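MlnE (Bacillus amyloliquefaciens subsp. plantarum, PDB 5D2E) forms the N-terminal B-type ketoreductase piece of a macrolactin polyketide assembly-line protein, binding NADP and probably reducing the beta-keto group of the growing chain. Local coordinates at residues A[159-162]-A[163-167]; A[221-224]-A[225-229]; A[484-487]-A[488-492]. All blocks are in the same frame, centred on the assembly; numbering follows the deposited sequence.

Overall arrangement
All three contacts are local, each made within one or two helical turns. They follow one another in series; none nests in or crosses another. Interaction 1 ends helix 141-164, between parallel strands 127-133 and 171-180. Interaction 2 starts helix 222-233, after strand 205-214. Both belong to the N-terminal Rossmann-like half, consistent with the structural subdomain of polyketide ketoreductases; their centres are about 28 Å apart. Interaction 3 ends helix 477-488 before strand 494-499, in the NADP-binding half. Its centre is about 44 Å from that of interaction 1, on the opposite side of the chain's centre. Strand 494-499 pairs with strands 35-46 and 443-453.

Interaction 1. Residues A[159-162]-A[163-167]; sequences FQAF and MANKL
The backbone oxygen of Ala161 is gripped twice by Asn165. Asn165 N reaches Ala161 O at 2.9 Å, an ordinary helical bond. Asn165 ND2 also lies 2.9 Å from Ala161 O, but its bond is bent and weak. The stronger partner of this amide is Asp112 on helix 108-120, so the side chain of Asn165 ties the helix end to its neighbour.

The turn is a Schellman motif that closes helix 141-164. Lys166 is the first residue to leave helical geometry, with a positive phi of 49°. The chain then doubles back, and Leu167 N bonds to Phe162 O at 3.1 Å, in the carbonyl plane. Lys166 N makes a weak bond to Met163 O.

Before the turn the regular pattern holds. Met163 N bonds to Phe159 O, and Ala164 N bonds to Gln160 O at 2.9 Å. Met163 folds back over this last turn: its chain bends at chi3 (-68°), which brings CE to 3.4 Å from Phe159 O. On this flank Met163 also meets Phe205 of strand 205-214. Phe159 packs on helix 186-201.

The apolar part of the motif is the pair Phe162 and Leu167, the usual hydrophobic partners of such a cap. This buried pair lies against helix 108-120 and Pro125. CG of Leu167 is anti to its own N (chi1 175°), which swings the branch back over the Phe162 ring. A CH-pi contact results: Leu167 CD2 sits over one ring face, offset toward the rim, with Phe162 CE1 its nearest ring atom at 3.8 Å.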
ATOM      1  N   PHE A 159       4.927   0.664  18.286  1.00 24.05           N
ATOM      2  CA  PHE A 159       6.262   1.179  17.997  1.00 26.56           C
ATOM      3  C   PHE A 159       6.488   2.529  18.666  1.00 27.46           C
ATOM      4  O   PHE A 159       7.545   2.770  19.211  1.00 29.14           O
ATOM      5  CB  PHE A 159       6.485   1.343  16.514  1.00 27.28           C
ATOM      6  CG  PHE A 159       6.704   0.077  15.799  1.00 27.79           C
ATOM      7  CD1 PHE A 159       7.801  -0.707  16.100  1.00 28.25           C
ATOM      8  CD2 PHE A 159       5.879  -0.301  14.748  1.00 31.71           C
ATOM      9  CE1 PHE A 159       8.048  -1.881  15.427  1.00 30.08           C
ATOM     10  CE2 PHE A 159       6.127  -1.476  14.066  1.00 27.55           C
ATOM     11  CZ  PHE A 159       7.194  -2.265  14.402  1.00 28.56           C
ATOM     12  N   GLN A 160       5.490   3.388  18.698  1.00 25.35           N
ATOM     13  CA  GLN A 160       5.682   4.639  19.332  1.00 27.76           C
ATOM     14  C   GLN A 160       5.961   4.469  20.838  1.00 29.21           C
ATOM     15  O   GLN A 160       6.851   5.116  21.379  1.00 27.15           O
ATOM     16  CB  GLN A 160       4.524   5.547  19.068  1.00 31.31           C
ATOM     17  CG  GLN A 160       4.881   6.989  19.253  1.00 34.71           C
ATOM     18  CD  GLN A 160       3.726   7.931  18.904  1.00 33.19           C
ATOM     19  OE1 GLN A 160       2.746   8.000  19.642  1.00 30.19           O
ATOM     20  NE2 GLN A 160       3.899   8.732  17.834  1.00 29.26           N
ATOM     21  N   ALA A 161       5.154   3.652  21.505  1.00 26.80           N
ATOM     22  CA  ALA A 161       5.333   3.372  22.930  1.00 28.14           C
ATOM     23  C   ALA A 161       6.669   2.725  23.164  1.00 26.80           C
ATOM     24  O   ALA A 161       7.356   3.089  24.150  1.00 29.09           O
ATOM     25  CB  ALA A 161       4.220   2.463  23.447  1.00 27.24           C
ATOM     26  N   PHE A 162       7.047   1.728  22.331  1.00 28.41           N
ATOM     27  CA  PHE A 162       8.328   1.069  22.556  1.00 28.32           C
ATOM     28  C   PHE A 162       9.482   2.056  22.472  1.00 26.89           C
ATOM     29  O   PHE A 162      10.442   1.936  23.253  1.00 27.60           O
ATOM     30  CB  PHE A 162       8.620  -0.034  21.566  1.00 31.51           C
ATOM     31  CG  PHE A 162       7.876  -1.324  21.831  1.00 36.33           C
ATOM     32  CD1 PHE A 162       6.892  -1.410  22.806  1.00 36.46           C
ATOM     33  CD2 PHE A 162       8.137  -2.435  21.020  1.00 42.64           C
ATOM     34  CE1 PHE A 162       6.251  -2.615  23.036  1.00 40.88           C
ATOM     35  CE2 PHE A 162       7.472  -3.614  21.231  1.00 40.09           C
ATOM     36  CZ  PHE A 162       6.532  -3.684  22.250  1.00 36.56           C
ATOM     37  N   MET A 163       9.413   2.991  21.518  1.00 25.75           N
ATOM     38  CA  MET A 163      10.548   3.915  21.376  1.00 28.28           C
ATOM     39  C   MET A 163      10.522   4.913  22.504  1.00 27.54           C
ATOM     40  O   MET A 163      11.591   5.242  23.060  1.00 31.86           O
ATOM     41  CB  MET A 163      10.579   4.551  19.994  1.00 31.64           C
ATOM     42  CG  MET A 163      10.964   3.488  18.958  1.00 32.01           C
ATOM     43  SD  MET A 163      11.171   4.149  17.275  1.00 42.03           S
ATOM     44  CE  MET A 163       9.466   4.537  17.013  1.00 33.09           C
ATOM     45  N   ALA A 164       9.329   5.393  22.862  1.00 25.52           N
ATOM     46  CA  ALA A 164       9.255   6.408  23.866  1.00 28.49           C
ATOM     47  C   ALA A 164       9.722   5.897  25.212  1.00 31.20           C
ATOM     48  O   ALA A 164      10.291   6.652  25.995  1.00 28.74           O
ATOM     49  CB  ALA A 164       7.845   6.967  24.010  1.00 28.85           C
ATOM     50  N   ASN A 165       9.427   4.638  25.528  1.00 27.16           N
ATOM     51  CA  ASN A 165       9.799   4.044  26.820  1.00 26.40           C
ATOM     52  C   ASN A 165      11.100   3.258  26.752  1.00 29.35           C
ATOM     53  O   ASN A 165      11.471   2.585  27.706  1.00 29.66           O
ATOM     54  CB  ASN A 165       8.649   3.136  27.292  1.00 30.52           C
ATOM     55  CG  ASN A 165       7.385   3.924  27.544  1.00 34.24           C
ATOM     56  OD1 ASN A 165       7.410   4.846  28.308  1.00 42.81           O
ATOM     57  ND2 ASN A 165       6.354   3.681  26.800  1.00 32.96           N
ATOM     58  N   LYS A 166      11.766   3.262  25.603  1.00 29.48           N
ATOM     59  CA  LYS A 166      13.026   2.579  25.385  1.00 28.18           C
ATOM     60  C   LYS A 166      13.043   1.114  25.854  1.00 31.49           C
ATOM     61  O   LYS A 166      13.990   0.651  26.512  1.00 30.70           O
ATOM     62  CB  LYS A 166      14.146   3.385  26.058  1.00 35.49           C
ATOM     63  CG  LYS A 166      14.305   4.782  25.437  1.00 39.73           C
ATOM     64  CD  LYS A 166      15.736   5.248  25.587  1.00 50.72           C
ATOM     65  CE  LYS A 166      15.797   6.764  25.612  1.00 64.54           C
ATOM     66  NZ  LYS A 166      17.179   7.198  25.250  1.00 76.07           N
ATOM     67  N   LEU A 167      11.986   0.380  25.511  1.00 29.40           N
ATOM     68  CA  LEU A 167      11.829  -0.947  26.007  1.00 27.99           C
ATOM     69  C   LEU A 167      12.825  -1.912  25.345  1.00 29.96           C
ATOM     70  O   LEU A 167      13.347  -2.790  26.013  1.00 30.63           O
ATOM     71  CB  LEU A 167      10.389  -1.362  25.833  1.00 28.71           C
ATOM     72  CG  LEU A 167      10.156  -2.806  26.212  1.00 30.54           C
ATOM     73  CD1 LEU A 167      10.190  -2.819  27.731  1.00 31.16           C
ATOM     74  CD2 LEU A 167       8.829  -3.339  25.700  1.00 30.69           C
TER

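Interaction 2. Residues A[221-224]-A[225-229]; sequences TKQH and IADVI
Gln223 and Asp227 join side chains one turn apart on the first turns of helix 222-233, which opens with a threonine N-cap. Gln223 NE2 donates to Asp227 OD1 at 3.1 Å. A second bond, from Gln223 NE2 to Asp227 OD2, is long and weak. The two flat groups are turned 55° against each other. OD1 lies near the amide plane of Gln223, but NE2 meets it from above the carboxylate plane. Gln223 gets there because its chain leaves anti to the backbone N and then bends at chi2 (65°). Gln76 of helix 70-76 completes the pair. Its OE1 accepts from Gln223 NE2, and its NE2 makes a weak bond to Asp227 OD1.

This polar side is the looser one. The flank of Gln223 and Asp227 is partly open to solvent and is bordered by helix 70-76. Lys222, further out, bonds to Ser68 O. The other side is tight and apolar, with Ile225 and Ile229 buried against the sheet. Ile225 CG1 lies 3.4 Å from Thr221 O, pressed along the first turn. The Ile225 side chain meets Phe131 of strand 127-133, while Ile229 meets Leu174 and Leu176 of strand 171-180. Ala226 rests on helix 70-76. The helix thus packs its apolar side onto the N-terminal Rossmann-like sheet.

The backbone bonds are regular. Ile225 N reaches Thr221 O at 3.1 Å, and Val228 N reaches His224 O at 2.9 Å. Val228 CG2 also closes to 3.4 Å from His224 O. At the start of the helix, an amide that has no preceding turn to bond to is satisfied by the cap: His224 N donates to Thr221 OG1 at 3.1 Å.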
ATOM      1  N   THR A 221      -3.133 -24.820  10.938  1.00 34.60           N
ATOM      2  CA  THR A 221      -3.396 -25.174  12.320  1.00 36.31           C
ATOM      3  C   THR A 221      -2.534 -24.309  13.210  1.00 34.00           C
ATOM      4  O   THR A 221      -1.573 -23.695  12.746  1.00 31.68           O
ATOM      5  CB  THR A 221      -3.010 -26.648  12.557  1.00 36.69           C
ATOM      6  OG1 THR A 221      -1.600 -26.832  12.322  1.00 32.61           O
ATOM      7  CG2 THR A 221      -3.796 -27.541  11.552  1.00 40.47           C
ATOM      8  N   LYS A 222      -2.837 -24.355  14.508  1.00 36.85           N
ATOM      9  CA  LYS A 222      -2.039 -23.624  15.512  1.00 33.52           C
ATOM     10  C   LYS A 222      -0.633 -24.066  15.485  1.00 31.22           C
ATOM     11  O   LYS A 222       0.283 -23.238  15.519  1.00 29.93           O
ATOM     12  CB  LYS A 222      -2.637 -23.737  16.907  1.00 34.74           C
ATOM     13  CG  LYS A 222      -3.978 -23.022  17.017  1.00 37.44           C
ATOM     14  CD  LYS A 222      -4.677 -23.523  18.257  1.00 42.76           C
ATOM     15  CE  LYS A 222      -5.993 -22.802  18.510  1.00 47.32           C
ATOM     16  NZ  LYS A 222      -6.355 -22.955  19.959  1.00 47.00           N
ATOM     17  N   GLN A 223      -0.413 -25.369  15.364  1.00 30.05           N
ATOM     18  CA  GLN A 223       0.933 -25.837  15.266  1.00 30.41           C
ATOM     19  C   GLN A 223       1.655 -25.356  14.030  1.00 32.72           C
ATOM     20  O   GLN A 223       2.854 -25.095  14.114  1.00 29.91           O
ATOM     21  CB  GLN A 223       1.010 -27.376  15.361  1.00 33.56           C
ATOM     22  CG  GLN A 223       2.414 -27.922  15.350  1.00 33.13           C
ATOM     23  CD  GLN A 223       3.233 -27.503  16.589  1.00 34.87           C
ATOM     24  OE1 GLN A 223       2.721 -27.488  17.745  1.00 35.38           O
ATOM     25  NE2 GLN A 223       4.514 -27.128  16.360  1.00 32.47           N
ATOM     26  N   HIS A 224       1.003 -25.328  12.865  1.00 32.65           N
ATOM     27  CA  HIS A 224       1.689 -24.823  11.651  1.00 34.47           C
ATOM     28  C   HIS A 224       2.087 -23.339  11.840  1.00 28.85           C
ATOM     29  O   HIS A 224       3.134 -22.897  11.394  1.00 29.68           O
ATOM     30  CB  HIS A 224       0.801 -24.921  10.398  1.00 38.96           C
ATOM     31  CG  HIS A 224       0.720 -26.285   9.770  1.00 51.46           C
ATOM     32  ND1 HIS A 224      -0.488 -26.923   9.535  1.00 57.84           N
ATOM     33  CD2 HIS A 224       1.676 -27.103   9.267  1.00 61.26           C
ATOM     34  CE1 HIS A 224      -0.265 -28.096   8.966  1.00 56.32           C
ATOM     35  NE2 HIS A 224       1.035 -28.225   8.776  1.00 57.34           N
ATOM     36  N   ILE A 225       1.274 -22.586  12.552  1.00 29.84           N
ATOM     37  CA  ILE A 225       1.617 -21.197  12.847  1.00 27.24           C
ATOM     38  C   ILE A 225       2.896 -21.133  13.705  1.00 28.27           C
ATOM     39  O   ILE A 225       3.844 -20.393  13.411  1.00 29.26           O
ATOM     40  CB  ILE A 225       0.476 -20.461  13.497  1.00 27.32           C
ATOM     41  CG1 ILE A 225      -0.721 -20.426  12.561  1.00 27.09           C
ATOM     42  CG2 ILE A 225       0.945 -19.027  13.802  1.00 28.60           C
ATOM     43  CD1 ILE A 225      -1.970 -19.777  13.102  1.00 28.38           C
ATOM     44  N   ALA A 226       2.943 -21.949  14.759  1.00 27.37           N
ATOM     45  CA  ALA A 226       4.095 -21.992  15.584  1.00 26.01           C
ATOM     46  C   ALA A 226       5.256 -22.328  14.791  1.00 25.21           C
ATOM     47  O   ALA A 226       6.384 -21.799  15.041  1.00 26.91           O
ATOM     48  CB  ALA A 226       3.928 -22.979  16.706  1.00 28.31           C
ATOM     49  N   ASP A 227       5.088 -23.287  13.860  1.00 26.90           N
ATOM     50  CA  ASP A 227       6.237 -23.640  13.045  1.00 27.09           C
ATOM     51  C   ASP A 227       6.731 -22.530  12.134  1.00 28.28           C
ATOM     52  O   ASP A 227       7.910 -22.420  11.866  1.00 28.41           O
ATOM     53  CB  ASP A 227       5.947 -24.923  12.254  1.00 32.68           C
ATOM     54  CG  ASP A 227       5.875 -26.183  13.193  1.00 37.69           C
ATOM     55  OD1 ASP A 227       6.611 -26.264  14.215  1.00 38.30           O
ATOM     56  OD2 ASP A 227       5.013 -27.001  12.913  1.00 43.67           O
ATOM     57  N   VAL A 228       5.812 -21.748  11.617  1.00 26.80           N
ATOM     58  CA  VAL A 228       6.204 -20.553  10.814  1.00 28.03           C
ATOM     59  C   VAL A 228       6.953 -19.541  11.646  1.00 26.80           C
ATOM     60  O   VAL A 228       7.991 -19.030  11.228  1.00 26.70           O
ATOM     61  CB  VAL A 228       4.985 -19.894  10.164  1.00 28.76           C
ATOM     62  CG1 VAL A 228       5.355 -18.525   9.597  1.00 31.61           C
ATOM     63  CG2 VAL A 228       4.457 -20.789   9.084  1.00 30.01           C
ATOM     64  N   ILE A 229       6.483 -19.318  12.881  1.00 27.73           N
ATOM     65  CA  ILE A 229       7.218 -18.407  13.796  1.00 28.75           C
ATOM     66  C   ILE A 229       8.648 -18.892  14.037  1.00 30.13           C
ATOM     67  O   ILE A 229       9.622 -18.121  13.916  1.00 27.59           O
ATOM     68  CB  ILE A 229       6.433 -18.217  15.112  1.00 25.88           C
ATOM     69  CG1 ILE A 229       5.116 -17.488  14.815  1.00 27.01           C
ATOM     70  CG2 ILE A 229       7.212 -17.482  16.137  1.00 28.46           C
ATOM     71  CD1 ILE A 229       4.100 -17.529  15.946  1.00 31.35           C
TER

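Interaction 3. Residues A[484-487]-A[488-492]; sequences FQDS and MSRSA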
ATOM      1  N   PHE A 484       2.669   5.433 -18.372  1.00 29.71           N
ATOM      2  CA  PHE A 484       1.269   5.155 -18.186  1.00 33.84           C
ATOM      3  C   PHE A 484       0.707   4.483 -19.405  1.00 40.23           C
ATOM      4  O   PHE A 484       0.069   3.435 -19.321  1.00 30.80           O
ATOM      5  CB  PHE A 484       0.530   6.431 -17.954  1.00 32.79           C
ATOM      6  CG  PHE A 484      -0.954   6.293 -18.042  1.00 33.21           C
ATOM      7  CD1 PHE A 484      -1.669   5.805 -16.980  1.00 32.33           C
ATOM      8  CD2 PHE A 484      -1.642   6.640 -19.217  1.00 33.17           C
ATOM      9  CE1 PHE A 484      -3.005   5.669 -17.045  1.00 30.88           C
ATOM     10  CE2 PHE A 484      -3.002   6.499 -19.273  1.00 33.33           C
ATOM     11  CZ  PHE A 484      -3.681   5.990 -18.185  1.00 32.81           C
ATOM     12  N   GLN A 485       0.969   5.089 -20.559  1.00 35.27           N
ATOM     13  CA  GLN A 485       0.577   4.509 -21.843  1.00 40.01           C
ATOM     14  C   GLN A 485       1.076   3.091 -22.006  1.00 35.72           C
ATOM     15  O   GLN A 485       0.300   2.194 -22.363  1.00 35.37           O
ATOM     16  CB  GLN A 485       1.102   5.442 -22.979  1.00 43.29           C
ATOM     17  CG  GLN A 485       0.484   5.276 -24.327  1.00 46.85           C
ATOM     18  CD  GLN A 485      -1.024   5.474 -24.350  1.00 49.17           C
ATOM     19  OE1 GLN A 485      -1.589   6.456 -23.833  1.00 50.91           O
ATOM     20  NE2 GLN A 485      -1.690   4.544 -25.008  1.00 47.54           N
ATOM     21  N   ASP A 486       2.341   2.829 -21.702  1.00 36.32           N
ATOM     22  CA  ASP A 486       2.857   1.483 -21.811  1.00 39.62           C
ATOM     23  C   ASP A 486       2.170   0.520 -20.795  1.00 40.42           C
ATOM     24  O   ASP A 486       1.790  -0.601 -21.117  1.00 40.86           O
ATOM     25  CB  ASP A 486       4.329   1.452 -21.479  1.00 47.87           C
ATOM     26  CG  ASP A 486       5.003   0.129 -21.847  1.00 58.67           C
ATOM     27  OD1 ASP A 486       4.337  -0.814 -22.362  1.00 73.17           O
ATOM     28  OD2 ASP A 486       6.233   0.028 -21.610  1.00 67.72           O
ATOM     29  N   SER A 487       2.068   0.999 -19.563  1.00 34.64           N
ATOM     30  CA  SER A 487       1.488   0.218 -18.450  1.00 33.85           C
ATOM     31  C   SER A 487       0.099  -0.250 -18.802  1.00 30.12           C
ATOM     32  O   SER A 487      -0.243  -1.386 -18.571  1.00 33.33           O
ATOM     33  CB  SER A 487       1.439   1.073 -17.212  1.00 32.11           C
ATOM     34  OG  SER A 487       2.759   1.256 -16.767  1.00 33.28           O
ATOM     35  N   MET A 488      -0.682   0.617 -19.424  1.00 31.68           N
ATOM     36  CA  MET A 488      -2.057   0.313 -19.735  1.00 32.38           C
ATOM     37  C   MET A 488      -2.227  -0.787 -20.803  1.00 38.78           C
ATOM     38  O   MET A 488      -3.287  -1.362 -20.892  1.00 35.97           O
ATOM     39  CB  MET A 488      -2.791   1.580 -20.163  1.00 33.75           C
ATOM     40  CG  MET A 488      -3.018   2.600 -19.074  1.00 35.24           C
ATOM     41  SD  MET A 488      -4.063   1.986 -17.697  1.00 34.93           S
ATOM     42  CE  MET A 488      -5.656   1.937 -18.494  1.00 35.84           C
ATOM     43  N   SER A 489      -1.178  -1.075 -21.569  1.00 35.41           N
ATOM     44  CA  SER A 489      -1.245  -2.036 -22.659  1.00 42.19           C
ATOM     45  C   SER A 489      -0.692  -3.383 -22.168  1.00 44.04           C
ATOM     46  O   SER A 489      -0.682  -4.370 -22.897  1.00 43.05           O
ATOM     47  CB  SER A 489      -0.421  -1.507 -23.861  1.00 46.76           C
ATOM     48  OG  SER A 489       0.981  -1.774 -23.633  1.00 50.18           O
ATOM     49  N   ARG A 490      -0.257  -3.456 -20.921  1.00 37.76           N
ATOM     50  CA  ARG A 490       0.302  -4.696 -20.423  1.00 38.14           C
ATOM     51  C   ARG A 490      -0.740  -5.449 -19.637  1.00 33.92           C
ATOM     52  O   ARG A 490      -1.883  -4.997 -19.555  1.00 41.10           O
ATOM     53  CB  ARG A 490       1.518  -4.416 -19.608  1.00 43.35           C
ATOM     54  CG  ARG A 490       2.657  -3.956 -20.493  1.00 44.69           C
ATOM     55  CD  ARG A 490       3.885  -3.645 -19.689  1.00 46.26           C
ATOM     56  NE  ARG A 490       5.003  -3.834 -20.608  1.00 59.91           N
ATOM     57  CZ  ARG A 490       5.683  -4.970 -20.756  1.00 50.53           C
ATOM     58  NH1 ARG A 490       5.475  -6.040 -19.959  1.00 53.35           N
ATOM     59  NH2 ARG A 490       6.632  -4.993 -21.655  1.00 54.49           N
ATOM     60  N   SER A 491      -0.393  -6.622 -19.134  1.00 35.45           N
ATOM     61  CA  SER A 491      -1.368  -7.431 -18.390  1.00 39.50           C
ATOM     62  C   SER A 491      -1.175  -7.383 -16.864  1.00 37.51           C
ATOM     63  O   SER A 491      -2.051  -7.813 -16.159  1.00 42.73           O
ATOM     64  CB  SER A 491      -1.366  -8.895 -18.862  1.00 42.32           C
ATOM     65  OG  SER A 491      -0.117  -9.451 -18.564  1.00 48.14           O
ATOM     66  N   ALA A 492      -0.080  -6.841 -16.358  1.00 34.67           N
ATOM     67  CA  ALA A 492       0.099  -6.771 -14.923  1.00 35.03           C
ATOM     68  C   ALA A 492      -0.924  -5.826 -14.297  1.00 34.95           C
ATOM     69  O   ALA A 492      -1.285  -4.780 -14.849  1.00 32.85           O
ATOM     70  CB  ALA A 492       1.512  -6.347 -14.564  1.00 35.57           C
TER
HETATM   71  O   HOH W   1      -0.840  -3.651 -17.053  1.00 45.22           O
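Phe484 leaves the helix with its ring anti to the backbone N (chi1 168°), and Met488, one turn later, turns its CG beside its own N (chi1 -69°). The two side chains therefore meet. Met488 CG sits over one ring face as a CH-pi contact, 3.6 Å from Phe484 CZ. The chain then bends again, so SD stands obliquely at the ring, 3.9 Å from Phe484 CE1. This is a Met-aromatic contact at the C-terminal end of helix 477-488. Behind it, Met488 N bonds to Phe484 O at 2.9 Å.

Past Met488 the regular pattern gives way to tighter turns. Asp486 O accepts twice from Ser489, from N at 3.0 Å and from OG at 2.9 Å. Arg490 N bonds to Ser487 O at 3.1 Å, from above the carbonyl plane. A water donates to Ser487 O and lies very close to Ala492 O, so it probably links the helix end to the loop.

Arg490 runs back along this turn. Its NE forms a long salt bridge to Asp486 OD1 at 3.6 Å. OD1 lies at the edge of the guanidinium, near its plane, and the carboxylate is turned 70° from it. Arg490 NH2 bonds to Lys259 O.

Phe484 and Met488 pack inward on strand 443-453, and Met488 also reaches strand 402-408. Phe289 of helix 284-296 meets the Phe484 ring edge-to-face. The side chain of NADP-binding Trp452 is about 6 Å from that of Phe484. Asp486 and Arg490 lie against Leu37 of strand 35-46.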